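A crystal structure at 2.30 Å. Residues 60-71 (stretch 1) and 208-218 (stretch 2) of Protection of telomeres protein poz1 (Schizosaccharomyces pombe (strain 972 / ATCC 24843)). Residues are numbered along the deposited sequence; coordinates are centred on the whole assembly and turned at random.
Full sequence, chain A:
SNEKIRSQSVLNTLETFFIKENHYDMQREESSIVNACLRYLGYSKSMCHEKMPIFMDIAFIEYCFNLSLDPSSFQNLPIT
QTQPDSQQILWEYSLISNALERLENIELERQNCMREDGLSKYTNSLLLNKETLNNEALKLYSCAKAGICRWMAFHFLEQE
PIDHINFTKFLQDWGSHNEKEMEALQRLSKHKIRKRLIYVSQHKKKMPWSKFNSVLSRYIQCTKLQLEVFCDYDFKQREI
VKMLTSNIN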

# COMPACT_ATOMS: atom_id res chain seq x y z
N PHE A 60 -5.85 2.65 3.57
CA PHE A 60 -4.75 2.01 4.29
C PHE A 60 -3.41 2.41 3.69
O PHE A 60 -2.49 2.79 4.41
CB PHE A 60 -4.87 0.49 4.27
CG PHE A 60 -3.66 -0.17 4.85
CD1 PHE A 60 -3.47 -0.21 6.22
CD2 PHE A 60 -2.64 -0.64 4.02
CE1 PHE A 60 -2.33 -0.77 6.76
CE2 PHE A 60 -1.50 -1.19 4.56
CZ PHE A 60 -1.34 -1.25 5.92
N ILE A 61 -3.30 2.35 2.36
CA ILE A 61 -2.05 2.70 1.70
C ILE A 61 -1.69 4.16 1.96
O ILE A 61 -0.53 4.49 2.24
CB ILE A 61 -2.15 2.40 0.18
CG1 ILE A 61 -2.24 0.89 -0.05
CG2 ILE A 61 -0.98 3.03 -0.57
CD1 ILE A 61 -1.06 0.10 0.56
N GLU A 62 -2.68 5.06 1.84
CA GLU A 62 -2.42 6.47 2.12
C GLU A 62 -1.97 6.67 3.57
O GLU A 62 -1.09 7.50 3.85
CB GLU A 62 -3.67 7.29 1.82
CG GLU A 62 -4.07 7.27 0.33
CD GLU A 62 -5.38 7.99 0.08
OE1 GLU A 62 -6.26 7.97 0.98
OE2 GLU A 62 -5.54 8.57 -1.03
N TYR A 63 -2.58 5.95 4.52
CA TYR A 63 -2.23 6.11 5.93
C TYR A 63 -0.88 5.47 6.22
O TYR A 63 0.02 6.12 6.76
CB TYR A 63 -3.34 5.48 6.79
CG TYR A 63 -3.17 5.63 8.31
CD1 TYR A 63 -2.86 6.87 8.88
CD2 TYR A 63 -3.33 4.54 9.16
CE1 TYR A 63 -2.71 7.00 10.26
CE2 TYR A 63 -3.19 4.67 10.54
CZ TYR A 63 -2.88 5.90 11.07
OH TYR A 63 -2.74 6.03 12.42
N CYS A 64 -0.70 4.22 5.78
CA CYS A 64 0.54 3.47 6.02
C CYS A 64 1.78 4.22 5.55
O CYS A 64 2.80 4.26 6.24
CB CYS A 64 0.43 2.12 5.33
SG CYS A 64 1.88 1.10 5.50
N PHE A 65 1.75 4.77 4.33
CA PHE A 65 2.91 5.45 3.78
C PHE A 65 2.81 6.96 3.95
O PHE A 65 3.66 7.68 3.41
CB PHE A 65 3.11 5.06 2.31
CG PHE A 65 3.46 3.62 2.13
CD1 PHE A 65 4.73 3.16 2.46
CD2 PHE A 65 2.51 2.71 1.71
CE1 PHE A 65 5.04 1.82 2.35
CE2 PHE A 65 2.82 1.37 1.58
CZ PHE A 65 4.09 0.93 1.91
N ASN A 66 1.81 7.44 4.68
CA ASN A 66 1.72 8.85 5.05
C ASN A 66 1.74 9.74 3.81
O ASN A 66 2.45 10.74 3.73
CB ASN A 66 2.87 9.19 6.02
CG ASN A 66 2.49 10.25 7.07
OD1 ASN A 66 1.33 10.66 7.17
ND2 ASN A 66 3.47 10.68 7.85
N LEU A 67 0.94 9.34 2.80
CA LEU A 67 0.96 10.02 1.51
C LEU A 67 0.50 11.48 1.59
O LEU A 67 0.76 12.24 0.66
CB LEU A 67 0.11 9.25 0.47
CG LEU A 67 0.67 7.87 0.14
CD1 LEU A 67 -0.11 7.21 -1.02
CD2 LEU A 67 2.15 7.96 -0.18
N SER A 68 -0.19 11.86 2.68
CA SER A 68 -0.59 13.26 2.87
C SER A 68 0.59 14.21 3.00
O SER A 68 0.41 15.42 2.79
CB SER A 68 -1.43 13.41 4.14
OG SER A 68 -2.75 13.04 3.86
N LEU A 69 1.78 13.71 3.35
CA LEU A 69 2.97 14.53 3.54
C LEU A 69 3.88 14.62 2.31
O LEU A 69 3.92 13.73 1.44
CB LEU A 69 3.83 14.05 4.71
CG LEU A 69 3.45 14.29 6.16
CD1 LEU A 69 4.53 13.69 7.05
CD2 LEU A 69 3.39 15.80 6.36
N ASP A 70 4.66 15.70 2.29
CA ASP A 70 5.88 15.79 1.49
C ASP A 70 6.94 16.56 2.26
O ASP A 70 7.11 17.77 2.07
CB ASP A 70 5.60 16.46 0.14
CG ASP A 70 6.74 16.25 -0.83
OD1 ASP A 70 7.79 16.91 -0.66
OD2 ASP A 70 6.57 15.41 -1.75
N PRO A 71 7.70 15.88 3.16
CA PRO A 71 8.82 16.49 3.90
C PRO A 71 10.00 16.91 3.02
O PRO A 71 9.83 17.59 2.00
CB PRO A 71 9.26 15.38 4.86
CG PRO A 71 8.08 14.46 4.96
CD PRO A 71 7.45 14.49 3.60
N PRO A 208 16.15 8.08 -3.37
CA PRO A 208 15.62 8.51 -2.07
C PRO A 208 14.15 8.19 -1.93
O PRO A 208 13.42 8.06 -2.92
CB PRO A 208 15.86 10.03 -2.07
CG PRO A 208 15.92 10.39 -3.52
CD PRO A 208 16.57 9.22 -4.21
N TRP A 209 13.71 8.05 -0.68
CA TRP A 209 12.32 7.69 -0.46
C TRP A 209 11.37 8.74 -1.04
O TRP A 209 10.25 8.40 -1.43
CB TRP A 209 12.02 7.48 1.02
CG TRP A 209 10.59 7.13 1.16
CD1 TRP A 209 9.59 7.93 1.63
CD2 TRP A 209 9.97 5.91 0.73
NE1 TRP A 209 8.37 7.28 1.53
CE2 TRP A 209 8.58 6.04 0.98
CE3 TRP A 209 10.45 4.73 0.15
CZ2 TRP A 209 7.66 5.01 0.70
CZ3 TRP A 209 9.53 3.71 -0.14
CH2 TRP A 209 8.16 3.86 0.14
N SER A 210 11.80 10.00 -1.14
CA SER A 210 10.90 11.04 -1.65
C SER A 210 10.41 10.73 -3.06
O SER A 210 9.29 11.11 -3.41
CB SER A 210 11.60 12.40 -1.65
OG SER A 210 12.74 12.35 -2.48
N LYS A 211 11.23 10.06 -3.88
CA LYS A 211 10.80 9.69 -5.22
C LYS A 211 9.67 8.67 -5.17
O LYS A 211 8.71 8.75 -5.95
CB LYS A 211 11.96 9.12 -6.04
CG LYS A 211 11.43 8.77 -7.44
CD LYS A 211 12.28 7.89 -8.34
CE LYS A 211 11.56 7.69 -9.71
NZ LYS A 211 10.80 8.91 -10.25
N PHE A 212 9.78 7.67 -4.29
CA PHE A 212 8.74 6.65 -4.20
C PHE A 212 7.51 7.17 -3.51
O PHE A 212 6.40 6.73 -3.83
CB PHE A 212 9.27 5.42 -3.49
CG PHE A 212 10.40 4.81 -4.22
CD1 PHE A 212 10.20 4.27 -5.48
CD2 PHE A 212 11.67 4.82 -3.68
CE1 PHE A 212 11.25 3.73 -6.19
CE2 PHE A 212 12.73 4.27 -4.38
CZ PHE A 212 12.52 3.72 -5.64
N ASN A 213 7.66 8.12 -2.60
CA ASN A 213 6.49 8.80 -2.05
C ASN A 213 5.70 9.48 -3.16
O ASN A 213 4.47 9.38 -3.21
CB ASN A 213 6.94 9.82 -1.00
CG ASN A 213 5.80 10.64 -0.46
OD1 ASN A 213 4.99 10.16 0.33
ND2 ASN A 213 5.72 11.89 -0.90
N SER A 214 6.39 10.18 -4.06
CA SER A 214 5.70 10.88 -5.16
C SER A 214 5.04 9.91 -6.13
O SER A 214 3.88 10.09 -6.52
CB SER A 214 6.71 11.79 -5.88
OG SER A 214 6.15 12.25 -7.09
N VAL A 215 5.77 8.87 -6.54
CA VAL A 215 5.24 7.85 -7.45
C VAL A 215 4.02 7.18 -6.86
O VAL A 215 3.01 6.95 -7.54
CB VAL A 215 6.34 6.82 -7.78
CG1 VAL A 215 5.76 5.53 -8.29
CG2 VAL A 215 7.34 7.41 -8.76
N LEU A 216 4.09 6.82 -5.58
CA LEU A 216 2.99 6.12 -4.93
C LEU A 216 1.77 7.02 -4.79
O LEU A 216 0.64 6.59 -5.02
CB LEU A 216 3.44 5.60 -3.57
CG LEU A 216 2.44 4.78 -2.77
CD1 LEU A 216 1.91 3.66 -3.63
CD2 LEU A 216 3.14 4.24 -1.51
N SER A 217 1.99 8.28 -4.40
CA SER A 217 0.89 9.23 -4.37
C SER A 217 0.24 9.38 -5.74
O SER A 217 -0.98 9.36 -5.88
CB SER A 217 1.40 10.59 -3.90
OG SER A 217 0.39 11.55 -4.18
N ARG A 218 1.07 9.54 -6.78
CA ARG A 218 0.54 9.68 -8.13
C ARG A 218 -0.14 8.40 -8.60
O ARG A 218 -1.12 8.47 -9.34
CB ARG A 218 1.66 10.10 -9.09
CG ARG A 218 2.00 11.58 -8.94
CD ARG A 218 3.05 12.01 -9.93
NE ARG A 218 4.39 11.61 -9.53
CZ ARG A 218 5.31 11.22 -10.39
NH1 ARG A 218 5.02 11.17 -11.68
NH2 ARG A 218 6.52 10.88 -9.98
O HOH W 1 7.90 13.35 -2.60

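The contact joins the end of one helix and the turn that follows it, in the first stretch, to one side of a second helix far along the chain, with touching residues at least 143 positions apart. Together the two stretches bury 401 Å² against each other. The backbones come nearest where the CA atoms of Leu67 and Ser217 lie 5.9 Å apart; toward the other end of the contact the CA atoms of Asp70 and Ser210 are separated by 7.6 Å.

Four of the contacts pair apolar side chains, and Leu216 takes part in three of them. Its CA-to-CB bond points toward the first stretch, and its side chain (chi1 t, chi2 p) meets three residues there. Phe65 CD2 lies 3.6 Å from Leu216 CD2, Leu67 CD1 is 3.9 Å from Leu216 CG, and Ile61 CG2 stands 4.3 Å from Leu216 CD1, a looser approach that covers little area. Phe65 also reaches Trp209, with Phe65 CD1 3.9 Å from Trp209 CZ2. The approach is oblique for both rings, so the evidence supports apolar contact without a stacking arrangement. Trp209 and Leu216 are seven residues apart, about two helical turns, which places both on the side of the helix that Phe65 faces.

Leu67 illustrates how direction at CB can differ from the reach of a side chain. Its CA-to-CB bond runs sideways, yet the m, t rotamer brings the end nearer to the helix. Leu67 CD1 packs against the backbone as well as against Leu216, lying 4.0 Å from Ser217 CA, while Leu67 CD2 is 3.6 Å from Asn213 OD1. The latter is a van der Waals approach to a polar atom, and that oxygen is hydrogen-bonded elsewhere in the structure.

Direct polar bonding is limited to one weak hydrogen bond: Asn213 ND2 donates to Leu69 O over 3.5 Å, with an N-H...acceptor angle of 146°. Asn213 ND2 and Asp70 OD2 are 3.7 Å apart and are linked instead through a water. This water donates to Asp70 OD2 at 2.6 Å and to Ser210 O at 2.8 Å, and accepts from Asn213 ND2 at 3.1 Å. It thus connects the carboxylate to both a side chain and a backbone carbonyl of the helix. Asp70 is poorly ordered and touches a crystal neighbour, so its part in this network warrants caution.

Backbone bonds within the first stretch position these groups. Phe65 is the first residue to leave helical phi/psi, and Asn66 follows with positive values of 57/45. Leu67 N donates to Glu62 O at 2.9 Å, holding the chain to the preceding helix. A type I turn from Asn66 to Leu69 then closes with Leu69 N donating to Asn66 O at 3.1 Å. In the second stretch, the backbone bonds from Asn213 N to Trp209 O (2.9 Å) and from Ser217 N to Asn213 O (3.0 Å) belong to the regular helix that carries the opposing side chains.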